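Local structure of PTS-dependent dihydroxyacetone kinase operon regulatory protein (Escherichia coli, 4LRZ) at residues A121-M131 / W143-F151; A52-L61 / I181-D192. The protein activates transcription of the dhaKLM operon from a sigma-70 promoter and represses its own expression, this chain being its sensor part with a GAF and a PAS domain. All coordinates share one frame; numbering follows the deposited sequence.

How the contacts relate
Both contacts belong to the GAF domain of the sensor region, and their centres lie about 17 Å apart. In sequence, contact 1 falls between the two helices of contact 2: helix 51-66 comes first, then helix 117-124 with strands 128-131 and 143-151, and last the long helix 174-211. Contact 1 pairs strand 128-131, one of the two edge strands of the five-stranded antiparallel sheet, with its neighbour, and contact 2 packs helices 51-66 and 174-211 together. They meet where Ala182 and Gly186 of the long helix lie against Thr148, Pro149 and Leu150 of strand 143-151. The helix that leads toward the PAS domain thus packs directly on the GAF sheet.

Contact 1. Residues A121-M131 / W143-F151; sequences AAISGQAVKTM and WAFCATPLF
Strands 128-131 and 143-151 run antiparallel, their axes 4.7 Å apart at an angle of 171°, and two hydrogen-bonded pairs, Val128 with Ala147 and Thr130 with Phe145, join them. Each pair uses both of its backbone bonds; the straightest runs from Phe145 N to Thr130 O, at 2.8 Å. Between these pairs, Lys129 faces Cys146, and at the end Met131 faces Ala144, both as non-hydrogen-bonded pairs. Lys129 lays its extended chain alongside Cys146, with CG 3.8 Å from SG, and carries NZ onward to Thr170. Met131 brings CG over the methyl of Ala144. On the other face of the sheet, Thr130 OG1 is set between the backbone N and the carbonyl carbon (chi1 55°), where it passes 4.0 Å from Phe145 CB and hydrogen-bonds to the backbone N of Ala117. The Phe145 ring leans away from strand 128-131, toward helix 117-124, and meets His135 with the ring planes nearly perpendicular.

Helix 117-124 covers this same face near Ala147: the methyl carbon CB of Ala121 lies 3.8 Å from CB of Ala147. Beyond the paired strands, the ring of Pro149 packs against the turn that leads from the helix to strand 128-131. Its CG comes 3.6 Å from Gly125 C, and its CD meets Gln126 O. Gly125 leaves the helix with positive phi (86°), which favours glycine, while Ser124 OG accepts from Gln126 N in an ST turn; the Gln126 side chain lies about 5 Å from a bound ADP. Thr148 OG1 touches Ala127 CB and hydrogen-bonds to Thr178. The four bonds satisfy the inward-facing N and O atoms of Val128, Thr130, Phe145 and Ala147, whereas small apolar groups seat the helix end on the sheet.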
ATOM      1  N   ALA F 121     -11.237  20.701  -7.518  1.00 34.25           N
ATOM      2  CA  ALA F 121     -10.818  19.305  -7.540  1.00 35.28           C
ATOM      3  C   ALA F 121     -11.650  18.464  -6.585  1.00 36.02           C
ATOM      4  O   ALA F 121     -12.143  17.407  -6.980  1.00 37.29           O
ATOM      5  CB  ALA F 121      -9.315  19.155  -7.257  1.00 34.06           C
ATOM      6  N   ALA F 122     -11.800  18.931  -5.348  1.00 35.83           N
ATOM      7  CA  ALA F 122     -12.614  18.235  -4.355  1.00 36.81           C
ATOM      8  C   ALA F 122     -14.099  18.354  -4.652  1.00 36.82           C
ATOM      9  O   ALA F 122     -14.866  17.445  -4.351  1.00 37.45           O
ATOM     10  CB  ALA F 122     -12.362  18.792  -2.955  1.00 37.46           C
ATOM     11  N   ILE F 123     -14.516  19.486  -5.189  1.00 36.35           N
ATOM     12  CA  ILE F 123     -15.911  19.629  -5.576  1.00 36.83           C
ATOM     13  C   ILE F 123     -16.237  18.613  -6.675  1.00 37.21           C
ATOM     14  O   ILE F 123     -17.296  17.987  -6.631  1.00 37.10           O
ATOM     15  CB  ILE F 123     -16.247  21.068  -6.062  1.00 37.35           C
ATOM     16  CG1 ILE F 123     -16.266  22.050  -4.872  1.00 38.66           C
ATOM     17  CG2 ILE F 123     -17.622  21.115  -6.769  1.00 37.68           C
ATOM     18  CD1 ILE F 123     -15.958  23.533  -5.265  1.00 38.00           C
ATOM     19  N   SER F 124     -15.324  18.426  -7.641  1.00 36.37           N
ATOM     20  CA  SER F 124     -15.621  17.572  -8.785  1.00 37.03           C
ATOM     21  C   SER F 124     -15.221  16.135  -8.545  1.00 36.96           C
ATOM     22  O   SER F 124     -15.722  15.215  -9.209  1.00 37.52           O
ATOM     23  CB  SER F 124     -14.941  18.090 -10.040  1.00 37.07           C
ATOM     24  OG  SER F 124     -13.538  17.891  -9.960  1.00 39.57           O
ATOM     25  N   GLY F 125     -14.319  15.936  -7.596  1.00 36.18           N
ATOM     26  CA  GLY F 125     -13.866  14.605  -7.248  1.00 37.62           C
ATOM     27  C   GLY F 125     -12.720  14.202  -8.181  1.00 38.33           C
ATOM     28  O   GLY F 125     -12.279  13.061  -8.172  1.00 38.17           O
ATOM     29  N   GLN F 126     -12.231  15.126  -8.995  1.00 38.84           N
ATOM     30  CA  GLN F 126     -11.110  14.756  -9.880  1.00 39.84           C
ATOM     31  C   GLN F 126      -9.976  15.723 -10.094  1.00 38.12           C
ATOM     32  O   GLN F 126     -10.067  16.866  -9.707  1.00 36.83           O
ATOM     33  CB  GLN F 126     -11.624  14.398 -11.242  1.00 41.94           C
ATOM     34  CG  GLN F 126     -12.622  15.305 -11.810  1.00 46.00           C
ATOM     35  CD  GLN F 126     -13.516  14.491 -12.703  1.00 52.86           C
ATOM     36  OE1 GLN F 126     -13.606  14.733 -13.908  1.00 56.02           O
ATOM     37  NE2 GLN F 126     -14.113  13.450 -12.127  1.00 53.28           N
ATOM     38  N   ALA F 127      -8.911  15.238 -10.745  1.00 37.26           N
ATOM     39  CA  ALA F 127      -7.778  16.071 -11.076  1.00 36.29           C
ATOM     40  C   ALA F 127      -8.290  17.192 -11.942  1.00 36.95           C
ATOM     41  O   ALA F 127      -8.993  16.930 -12.918  1.00 37.80           O
ATOM     42  CB  ALA F 127      -6.744  15.285 -11.816  1.00 36.50           C
ATOM     43  N   VAL F 128      -7.954  18.433 -11.588  1.00 36.16           N
ATOM     44  CA  VAL F 128      -8.463  19.604 -12.330  1.00 36.53           C
ATOM     45  C   VAL F 128      -7.400  20.710 -12.445  1.00 35.28           C
ATOM     46  O   VAL F 128      -6.608  20.944 -11.536  1.00 34.18           O
ATOM     47  CB  VAL F 128      -9.770  20.208 -11.635  1.00 37.54           C
ATOM     48  CG1 VAL F 128     -10.150  21.502 -12.263  1.00 38.85           C
ATOM     49  CG2 VAL F 128     -10.995  19.259 -11.773  1.00 38.45           C
ATOM     50  N   LYS F 129      -7.420  21.407 -13.568  1.00 35.68           N
ATOM     51  CA  LYS F 129      -6.529  22.531 -13.833  1.00 35.62           C
ATOM     52  C   LYS F 129      -7.319  23.789 -14.225  1.00 35.30           C
ATOM     53  O   LYS F 129      -8.134  23.732 -15.134  1.00 35.66           O
ATOM     54  CB  LYS F 129      -5.656  22.191 -15.028  1.00 35.55           C
ATOM     55  CG  LYS F 129      -4.658  23.292 -15.399  1.00 38.26           C
ATOM     56  CD  LYS F 129      -3.853  22.897 -16.655  1.00 42.14           C
ATOM     57  CE  LYS F 129      -2.668  23.810 -16.843  1.00 45.36           C
ATOM     58  NZ  LYS F 129      -1.556  23.129 -17.621  1.00 50.91           N
ATOM     59  N   THR F 130      -7.034  24.932 -13.609  1.00 34.47           N
ATOM     60  CA  THR F 130      -7.675  26.181 -14.028  1.00 34.41           C
ATOM     61  C   THR F 130      -6.554  27.187 -14.337  1.00 35.92           C
ATOM     62  O   THR F 130      -5.547  27.227 -13.614  1.00 36.04           O
ATOM     63  CB  THR F 130      -8.603  26.734 -12.942  1.00 33.74           C
ATOM     64  OG1 THR F 130      -7.869  26.870 -11.736  1.00 31.93           O
ATOM     65  CG2 THR F 130      -9.771  25.787 -12.636  1.00 35.64           C
ATOM     66  N   MET F 131      -6.696  27.946 -15.423  1.00 36.70           N
ATOM     67  CA  MET F 131      -5.658  28.895 -15.857  1.00 39.30           C
ATOM     68  C   MET F 131      -6.274  30.245 -16.169  1.00 38.81           C
ATOM     69  O   MET F 131      -7.378  30.290 -16.633  1.00 39.68           O
ATOM     70  CB  MET F 131      -4.998  28.450 -17.174  1.00 39.68           C
ATOM     71  CG  MET F 131      -4.516  27.036 -17.212  1.00 45.53           C
ATOM     72  SD  MET F 131      -3.787  26.721 -18.837  1.00 54.06           S
ATOM     73  CE  MET F 131      -2.634  28.090 -18.980  1.00 55.59           C
ATOM     74  N   TRP F 143      -2.174  33.317 -12.802  1.00 41.82           N
ATOM     75  CA  TRP F 143      -1.846  32.012 -12.252  1.00 40.02           C
ATOM     76  C   TRP F 143      -2.509  30.859 -12.986  1.00 39.66           C
ATOM     77  O   TRP F 143      -3.582  31.015 -13.601  1.00 39.26           O
ATOM     78  CB  TRP F 143      -2.189  31.977 -10.755  1.00 38.90           C
ATOM     79  CG  TRP F 143      -1.383  32.954 -10.062  1.00 38.69           C
ATOM     80  CD1 TRP F 143      -1.648  34.288  -9.925  1.00 41.51           C
ATOM     81  CD2 TRP F 143      -0.079  32.751  -9.532  1.00 40.44           C
ATOM     82  NE1 TRP F 143      -0.605  34.921  -9.290  1.00 39.39           N
ATOM     83  CE2 TRP F 143       0.371  33.999  -9.031  1.00 39.35           C
ATOM     84  CE3 TRP F 143       0.752  31.633  -9.409  1.00 37.42           C
ATOM     85  CZ2 TRP F 143       1.607  34.156  -8.426  1.00 38.27           C
ATOM     86  CZ3 TRP F 143       1.957  31.784  -8.785  1.00 37.38           C
ATOM     87  CH2 TRP F 143       2.382  33.037  -8.304  1.00 38.96           C
ATOM     88  N   ALA F 144      -1.821  29.719 -12.948  1.00 38.43           N
ATOM     89  CA  ALA F 144      -2.362  28.432 -13.300  1.00 38.23           C
ATOM     90  C   ALA F 144      -2.402  27.596 -12.005  1.00 37.66           C
ATOM     91  O   ALA F 144      -1.439  27.619 -11.228  1.00 38.66           O
ATOM     92  CB  ALA F 144      -1.455  27.744 -14.355  1.00 38.26           C
ATOM     93  N   PHE F 145      -3.484  26.854 -11.766  1.00 36.53           N
ATOM     94  CA  PHE F 145      -3.530  25.892 -10.647  1.00 35.54           C
ATOM     95  C   PHE F 145      -3.868  24.486 -11.163  1.00 35.49           C
ATOM     96  O   PHE F 145      -4.688  24.344 -12.066  1.00 36.17           O
ATOM     97  CB  PHE F 145      -4.536  26.332  -9.570  1.00 35.27           C
ATOM     98  CG  PHE F 145      -4.095  27.542  -8.787  1.00 35.54           C
ATOM     99  CD1 PHE F 145      -3.326  27.407  -7.637  1.00 39.63           C
ATOM    100  CD2 PHE F 145      -4.421  28.804  -9.194  1.00 35.89           C
ATOM    101  CE1 PHE F 145      -2.906  28.536  -6.910  1.00 38.06           C
ATOM    102  CE2 PHE F 145      -4.002  29.925  -8.482  1.00 35.57           C
ATOM    103  CZ  PHE F 145      -3.261  29.794  -7.352  1.00 36.49           C
ATOM    104  N   CYS F 146      -3.187  23.471 -10.649  1.00 34.47           N
ATOM    105  CA  CYS F 146      -3.591  22.093 -10.868  1.00 34.87           C
ATOM    106  C   CYS F 146      -3.844  21.497  -9.503  1.00 33.74           C
ATOM    107  O   CYS F 146      -3.112  21.779  -8.541  1.00 33.89           O
ATOM    108  CB  CYS F 146      -2.465  21.272 -11.508  1.00 35.19           C
ATOM    109  SG  CYS F 146      -1.962  21.822 -13.143  1.00 42.45           S
ATOM    110  N   ALA F 147      -4.824  20.613  -9.418  1.00 32.40           N
ATOM    111  CA  ALA F 147      -5.111  19.977  -8.144  1.00 30.47           C
ATOM    112  C   ALA F 147      -5.783  18.640  -8.337  1.00 29.71           C
ATOM    113  O   ALA F 147      -6.491  18.377  -9.338  1.00 29.36           O
ATOM    114  CB  ALA F 147      -5.969  20.904  -7.260  1.00 30.09           C
ATOM    115  N   THR F 148      -5.576  17.785  -7.362  1.00 28.72           N
ATOM    116  CA  THR F 148      -6.222  16.508  -7.393  1.00 29.43           C
ATOM    117  C   THR F 148      -6.632  16.224  -5.969  1.00 30.58           C
ATOM    118  O   THR F 148      -5.856  16.469  -5.063  1.00 32.37           O
ATOM    119  CB  THR F 148      -5.227  15.404  -7.905  1.00 28.53           C
ATOM    120  OG1 THR F 148      -4.799  15.746  -9.240  1.00 28.96           O
ATOM    121  CG2 THR F 148      -5.894  14.064  -7.948  1.00 25.35           C
ATOM    122  N   PRO F 149      -7.827  15.664  -5.770  1.00 31.67           N
ATOM    123  CA  PRO F 149      -8.207  15.299  -4.432  1.00 32.71           C
ATOM    124  C   PRO F 149      -7.548  13.973  -3.999  1.00 33.85           C
ATOM    125  O   PRO F 149      -7.248  13.130  -4.850  1.00 32.96           O
ATOM    126  CB  PRO F 149      -9.728  15.131  -4.550  1.00 32.39           C
ATOM    127  CG  PRO F 149      -9.968  14.702  -5.934  1.00 32.25           C
ATOM    128  CD  PRO F 149      -8.932  15.440  -6.732  1.00 32.85           C
ATOM    129  N   LEU F 150      -7.347  13.795  -2.693  1.00 34.81           N
ATOM    130  CA  LEU F 150      -6.955  12.490  -2.242  1.00 36.96           C
ATOM    131  C   LEU F 150      -7.824  11.891  -1.169  1.00 38.25           C
ATOM    132  O   LEU F 150      -8.501  12.604  -0.389  1.00 37.18           O
ATOM    133  CB  LEU F 150      -5.488  12.436  -1.847  1.00 38.03           C
ATOM    134  CG  LEU F 150      -5.051  12.828  -0.461  1.00 39.17           C
ATOM    135  CD1 LEU F 150      -4.386  11.614   0.068  1.00 37.14           C
ATOM    136  CD2 LEU F 150      -4.042  13.950  -0.639  1.00 40.60           C
ATOM    137  N   PHE F 151      -7.763  10.565  -1.124  1.00 39.51           N
ATOM    138  CA  PHE F 151      -8.725   9.780  -0.361  1.00 41.85           C
ATOM    139  C   PHE F 151      -8.153   8.893   0.749  1.00 44.13           C
ATOM    140  O   PHE F 151      -7.042   8.429   0.674  1.00 44.48           O
ATOM    141  CB  PHE F 151      -9.635   9.007  -1.324  1.00 40.89           C
ATOM    142  CG  PHE F 151     -10.384   9.907  -2.301  1.00 38.54           C
ATOM    143  CD1 PHE F 151     -11.570  10.532  -1.923  1.00 36.78           C
ATOM    144  CD2 PHE F 151      -9.872  10.147  -3.599  1.00 36.03           C
ATOM    145  CE1 PHE F 151     -12.284  11.401  -2.841  1.00 37.60           C
ATOM    146  CE2 PHE F 151     -10.560  10.974  -4.528  1.00 31.95           C
ATOM    147  CZ  PHE F 151     -11.769  11.610  -4.145  1.00 32.96           C
TER

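Contact 2. Residues A52-L61 / I181-D192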
ATOM      1  N   ALA F  52      -1.281  12.193   9.795  1.00 40.64           N
ATOM      2  CA  ALA F  52      -1.008  11.013   9.015  1.00 41.24           C
ATOM      3  C   ALA F  52      -0.875  11.364   7.530  1.00 40.67           C
ATOM      4  O   ALA F  52       0.153  11.068   6.916  1.00 40.39           O
ATOM      5  CB  ALA F  52      -2.050   9.922   9.277  1.00 40.96           C
ATOM      6  N   MET F  53      -1.873  12.027   6.960  1.00 39.86           N
ATOM      7  CA  MET F  53      -1.791  12.426   5.554  1.00 39.21           C
ATOM      8  C   MET F  53      -0.666  13.468   5.338  1.00 38.80           C
ATOM      9  O   MET F  53      -0.016  13.490   4.299  1.00 37.78           O
ATOM     10  CB  MET F  53      -3.156  12.938   5.050  1.00 39.71           C
ATOM     11  CG  MET F  53      -3.146  13.669   3.660  1.00 43.95           C
ATOM     12  SD  MET F  53      -3.890  15.374   3.650  1.00 52.42           S
ATOM     13  CE  MET F  53      -3.228  15.927   5.211  1.00 42.99           C
ATOM     14  N   LEU F  54      -0.433  14.322   6.321  1.00 39.17           N
ATOM     15  CA  LEU F  54       0.526  15.419   6.164  1.00 39.72           C
ATOM     16  C   LEU F  54       1.937  14.958   6.015  1.00 39.87           C
ATOM     17  O   LEU F  54       2.664  15.406   5.126  1.00 40.00           O
ATOM     18  CB  LEU F  54       0.539  16.355   7.396  1.00 40.48           C
ATOM     19  CG  LEU F  54      -0.041  17.733   7.188  1.00 40.21           C
ATOM     20  CD1 LEU F  54       0.155  18.588   8.426  1.00 38.42           C
ATOM     21  CD2 LEU F  54       0.522  18.398   5.924  1.00 38.96           C
ATOM     22  N   THR F  55       2.347  14.101   6.929  1.00 40.94           N
ATOM     23  CA  THR F  55       3.736  13.724   6.960  1.00 42.67           C
ATOM     24  C   THR F  55       4.056  12.975   5.671  1.00 40.62           C
ATOM     25  O   THR F  55       5.127  13.170   5.109  1.00 41.52           O
ATOM     26  CB  THR F  55       4.108  12.925   8.204  1.00 43.35           C
ATOM     27  OG1 THR F  55       3.607  11.612   8.068  1.00 49.52           O
ATOM     28  CG2 THR F  55       3.509  13.558   9.434  1.00 46.05           C
ATOM     29  N   LEU F  56       3.100  12.192   5.180  1.00 38.72           N
ATOM     30  CA  LEU F  56       3.272  11.432   3.941  1.00 36.50           C
ATOM     31  C   LEU F  56       3.295  12.395   2.760  1.00 35.49           C
ATOM     32  O   LEU F  56       4.169  12.342   1.891  1.00 34.58           O
ATOM     33  CB  LEU F  56       2.139  10.433   3.791  1.00 36.09           C
ATOM     34  CG  LEU F  56       2.033   9.265   4.778  1.00 35.49           C
ATOM     35  CD1 LEU F  56       0.854   8.418   4.354  1.00 35.33           C
ATOM     36  CD2 LEU F  56       3.297   8.374   4.740  1.00 34.95           C
ATOM     37  N   GLY F  57       2.357  13.335   2.773  1.00 34.89           N
ATOM     38  CA  GLY F  57       2.287  14.359   1.748  1.00 33.97           C
ATOM     39  C   GLY F  57       3.516  15.245   1.635  1.00 33.89           C
ATOM     40  O   GLY F  57       3.897  15.617   0.528  1.00 33.90           O
ATOM     41  N   GLN F  58       4.097  15.622   2.773  1.00 34.67           N
ATOM     42  CA  GLN F  58       5.234  16.568   2.815  1.00 36.21           C
ATOM     43  C   GLN F  58       6.526  15.906   2.260  1.00 37.18           C
ATOM     44  O   GLN F  58       7.303  16.550   1.545  1.00 37.43           O
ATOM     45  CB  GLN F  58       5.461  17.096   4.248  1.00 36.96           C
ATOM     46  CG  GLN F  58       4.439  18.161   4.727  1.00 39.88           C
ATOM     47  CD  GLN F  58       4.588  18.574   6.221  1.00 42.68           C
ATOM     48  OE1 GLN F  58       4.399  19.741   6.555  1.00 45.45           O
ATOM     49  NE2 GLN F  58       4.909  17.627   7.100  1.00 40.63           N
ATOM     50  N   ALA F  59       6.732  14.619   2.580  1.00 37.25           N
ATOM     51  CA  ALA F  59       7.878  13.863   2.040  1.00 37.69           C
ATOM     52  C   ALA F  59       7.796  13.767   0.509  1.00 37.09           C
ATOM     53  O   ALA F  59       8.803  13.992  -0.206  1.00 36.66           O
ATOM     54  CB  ALA F  59       7.968  12.457   2.678  1.00 37.00           C
ATOM     55  N   ALA F  60       6.588  13.452   0.028  1.00 35.93           N
ATOM     56  CA  ALA F  60       6.292  13.273  -1.384  1.00 35.47           C
ATOM     57  C   ALA F  60       6.485  14.578  -2.186  1.00 35.47           C
ATOM     58  O   ALA F  60       6.989  14.590  -3.344  1.00 35.40           O
ATOM     59  CB  ALA F  60       4.863  12.780  -1.524  1.00 35.59           C
ATOM     60  N   LEU F  61       6.082  15.670  -1.546  1.00 34.56           N
ATOM     61  CA  LEU F  61       6.173  16.999  -2.118  1.00 34.17           C
ATOM     62  C   LEU F  61       7.591  17.540  -2.140  1.00 34.17           C
ATOM     63  O   LEU F  61       7.984  18.161  -3.125  1.00 35.03           O
ATOM     64  CB  LEU F  61       5.203  17.966  -1.410  1.00 33.10           C
ATOM     65  CG  LEU F  61       3.959  18.284  -2.233  1.00 34.91           C
ATOM     66  CD1 LEU F  61       3.340  17.088  -2.848  1.00 32.45           C
ATOM     67  CD2 LEU F  61       2.862  19.087  -1.445  1.00 35.36           C
ATOM     68  N   ILE F 181       0.868  12.030  -7.457  1.00 28.99           N
ATOM     69  CA  ILE F 181       1.233  12.279  -6.054  1.00 29.44           C
ATOM     70  C   ILE F 181       0.021  12.095  -5.137  1.00 30.46           C
ATOM     71  O   ILE F 181       0.133  11.436  -4.118  1.00 30.15           O
ATOM     72  CB  ILE F 181       1.871  13.630  -5.840  1.00 29.58           C
ATOM     73  CG1 ILE F 181       3.244  13.660  -6.497  1.00 30.80           C
ATOM     74  CG2 ILE F 181       2.018  13.953  -4.379  1.00 25.95           C
ATOM     75  CD1 ILE F 181       3.780  15.072  -6.628  1.00 32.68           C
ATOM     76  N   ALA F 182      -1.148  12.592  -5.525  1.00 31.06           N
ATOM     77  CA  ALA F 182      -2.365  12.313  -4.695  1.00 32.58           C
ATOM     78  C   ALA F 182      -2.623  10.848  -4.595  1.00 32.12           C
ATOM     79  O   ALA F 182      -2.907  10.337  -3.519  1.00 32.94           O
ATOM     80  CB  ALA F 182      -3.680  13.061  -5.185  1.00 30.25           C
ATOM     81  N   ARG F 183      -2.540  10.145  -5.707  1.00 34.01           N
ATOM     82  CA  ARG F 183      -2.707   8.686  -5.610  1.00 35.60           C
ATOM     83  C   ARG F 183      -1.662   7.926  -4.795  1.00 35.20           C
ATOM     84  O   ARG F 183      -1.982   6.931  -4.124  1.00 35.64           O
ATOM     85  CB  ARG F 183      -2.960   8.066  -6.960  1.00 36.85           C
ATOM     86  CG  ARG F 183      -4.480   7.862  -7.089  1.00 43.32           C
ATOM     87  CD  ARG F 183      -5.073   8.403  -8.383  1.00 48.66           C
ATOM     88  NE  ARG F 183      -4.678   7.591  -9.532  1.00 54.59           N
ATOM     89  CZ  ARG F 183      -5.400   7.457 -10.649  1.00 55.64           C
ATOM     90  NH1 ARG F 183      -6.584   8.072 -10.795  1.00 55.28           N
ATOM     91  NH2 ARG F 183      -4.925   6.705 -11.623  1.00 51.73           N
ATOM     92  N   GLU F 184      -0.430   8.424  -4.808  1.00 35.06           N
ATOM     93  CA  GLU F 184       0.635   7.825  -4.038  1.00 35.95           C
ATOM     94  C   GLU F 184       0.390   8.031  -2.547  1.00 34.53           C
ATOM     95  O   GLU F 184       0.454   7.075  -1.800  1.00 35.10           O
ATOM     96  CB  GLU F 184       1.990   8.392  -4.485  1.00 37.96           C
ATOM     97  CG  GLU F 184       3.048   8.462  -3.389  1.00 45.46           C
ATOM     98  CD  GLU F 184       4.472   8.744  -3.923  1.00 54.54           C
ATOM     99  OE1 GLU F 184       5.380   7.995  -3.491  1.00 58.90           O
ATOM    100  OE2 GLU F 184       4.691   9.695  -4.738  1.00 54.27           O
ATOM    101  N   VAL F 185       0.092   9.259  -2.119  1.00 33.25           N
ATOM    102  CA  VAL F 185      -0.207   9.542  -0.710  1.00 33.72           C
ATOM    103  C   VAL F 185      -1.467   8.719  -0.234  1.00 34.28           C
ATOM    104  O   VAL F 185      -1.441   8.016   0.789  1.00 35.04           O
ATOM    105  CB  VAL F 185      -0.362  11.066  -0.477  1.00 33.87           C
ATOM    106  CG1 VAL F 185      -0.524  11.370   0.985  1.00 34.72           C
ATOM    107  CG2 VAL F 185       0.854  11.837  -1.032  1.00 32.61           C
ATOM    108  N   GLY F 186      -2.537   8.753  -1.015  1.00 32.70           N
ATOM    109  CA  GLY F 186      -3.660   7.836  -0.823  1.00 32.54           C
ATOM    110  C   GLY F 186      -3.252   6.396  -0.583  1.00 33.22           C
ATOM    111  O   GLY F 186      -3.600   5.776   0.459  1.00 34.78           O
ATOM    112  N   ASN F 187      -2.468   5.833  -1.469  1.00 31.84           N
ATOM    113  CA  ASN F 187      -2.168   4.434  -1.309  0.50 31.95           C
ATOM    114  C   ASN F 187      -1.300   4.173  -0.085  1.00 32.07           C
ATOM    115  O   ASN F 187      -1.382   3.100   0.514  1.00 31.79           O
ATOM    116  CB  ASN F 187      -1.594   3.849  -2.588  0.50 31.51           C
ATOM    117  CG  ASN F 187      -2.623   3.794  -3.696  0.50 32.02           C
ATOM    118  OD1 ASN F 187      -3.824   3.655  -3.437  0.50 33.95           O
ATOM    119  ND2 ASN F 187      -2.177   3.941  -4.920  0.50 31.02           N
ATOM    120  N   LEU F 188      -0.507   5.167   0.291  1.00 31.14           N
ATOM    121  CA  LEU F 188       0.314   5.016   1.446  1.00 32.46           C
ATOM    122  C   LEU F 188      -0.548   5.012   2.706  1.00 33.23           C
ATOM    123  O   LEU F 188      -0.199   4.352   3.665  1.00 34.13           O
ATOM    124  CB  LEU F 188       1.330   6.108   1.501  1.00 31.91           C
ATOM    125  CG  LEU F 188       2.795   5.915   1.102  1.00 34.26           C
ATOM    126  CD1 LEU F 188       3.264   4.528   0.776  1.00 31.06           C
ATOM    127  CD2 LEU F 188       3.206   6.975   0.080  1.00 32.82           C
ATOM    128  N   LEU F 189      -1.663   5.744   2.706  1.00 34.38           N
ATOM    129  CA  LEU F 189      -2.565   5.723   3.856  1.00 37.05           C
ATOM    130  C   LEU F 189      -3.200   4.350   3.915  1.00 38.36           C
ATOM    131  O   LEU F 189      -3.343   3.768   4.982  1.00 40.48           O
ATOM    132  CB  LEU F 189      -3.636   6.809   3.792  1.00 36.04           C
ATOM    133  CG  LEU F 189      -3.140   8.262   3.951  1.00 37.35           C
ATOM    134  CD1 LEU F 189      -4.261   9.241   3.551  1.00 36.46           C
ATOM    135  CD2 LEU F 189      -2.637   8.572   5.364  1.00 34.58           C
ATOM    136  N   LEU F 190      -3.539   3.814   2.764  1.00 38.79           N
ATOM    137  CA  LEU F 190      -4.041   2.457   2.684  1.00 40.65           C
ATOM    138  C   LEU F 190      -3.048   1.389   3.185  1.00 41.25           C
ATOM    139  O   LEU F 190      -3.473   0.419   3.861  1.00 41.71           O
ATOM    140  CB  LEU F 190      -4.439   2.159   1.237  1.00 41.48           C
ATOM    141  CG  LEU F 190      -4.960   0.763   0.934  1.00 44.56           C
ATOM    142  CD1 LEU F 190      -6.322   0.628   1.559  1.00 48.15           C
ATOM    143  CD2 LEU F 190      -5.048   0.582  -0.603  1.00 49.40           C
ATOM    144  N   THR F 191      -1.752   1.558   2.885  1.00 44.59           N
ATOM    145  CA  THR F 191      -0.794   0.569   3.361  1.00 44.21           C
ATOM    146  C   THR F 191      -0.599   0.674   4.882  1.00 42.96           C
ATOM    147  O   THR F 191      -0.482  -0.347   5.524  1.00 40.92           O
ATOM    148  CB  THR F 191       0.569   0.506   2.593  1.00 44.98           C
ATOM    149  OG1 THR F 191       1.461   1.490   3.102  1.00 45.58           O
ATOM    150  CG2 THR F 191       0.399   0.740   1.123  1.00 44.99           C
ATOM    151  N   ASP F 192      -0.632   1.884   5.450  1.00 43.48           N
ATOM    152  CA  ASP F 192      -0.639   2.047   6.926  1.00 44.02           C
ATOM    153  C   ASP F 192      -1.821   1.286   7.536  1.00 42.57           C
ATOM    154  O   ASP F 192      -1.685   0.594   8.556  1.00 41.92           O
ATOM    155  CB  ASP F 192      -0.718   3.524   7.368  1.00 46.36           C
ATOM    156  CG  ASP F 192       0.662   4.232   7.400  1.00 51.86           C
ATOM    157  OD1 ASP F 192       1.707   3.560   7.235  1.00 59.34           O
ATOM    158  OD2 ASP F 192       0.709   5.476   7.582  1.00 58.85           O
TER
HETATM  159  O   HOH W   1       6.632  11.796  -5.368  1.00 26.54           O
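With CG1 of Val185 anti to its backbone N (chi1 -174°), CG1 lies over Gly57 N and CG2 is directed toward Gly57 CA and Ala60, while Leu56 turns CG beside its own backbone N (chi1 -67°) and sends CD1 toward Leu188 and Leu189. Val185 and Leu56 are reciprocal knobs, each set into a hole of the opposing helix. Val185 sits among Met53, Leu56, Gly57 and Ala60; its CG1 comes 3.9 Å from Gly57 N, and its CG2 lies 4.1 Å from Ala60 CB. The valine methyls thus pack on the helix backbone at Gly57, where the CA atoms of Gly57 and Val185 come within 6.0 Å.

Leu56 occupies the hole formed by Val185, Leu188, Leu189 and Asp192. Its CD1 touches Leu189 CD2 at 3.6 Å and Leu188 CB at 3.7 Å. The other Leu189 methyl, CD1, reaches Met53 CB, so both Leu189 methyls bear on Met53, and CD2 also meets Leu56. At the other end, Ile181 CG2 meets Leu61 CD1 at 3.7 Å, the two side chains crossing at about a right angle, and also packs on the methyl of Ala60. Both Leu61 and Ile181 continue onto Ile161 of strand 157-166.

The helix segments cross at 137° with 9.6 Å between their axes. The polar links are few: a water donates to Glu184 OE2 and only weakly to Ala60 O. Outside the helix pair, Asp192 OD2 forms a salt bridge with a basic side chain of another protein's chain, and Arg183 NH2 one with Asp63 OD1 of the second subunit. Interlocking methyls thus join the two GAF helices, while the charges of Arg183 and Asp192 serve contacts between chains.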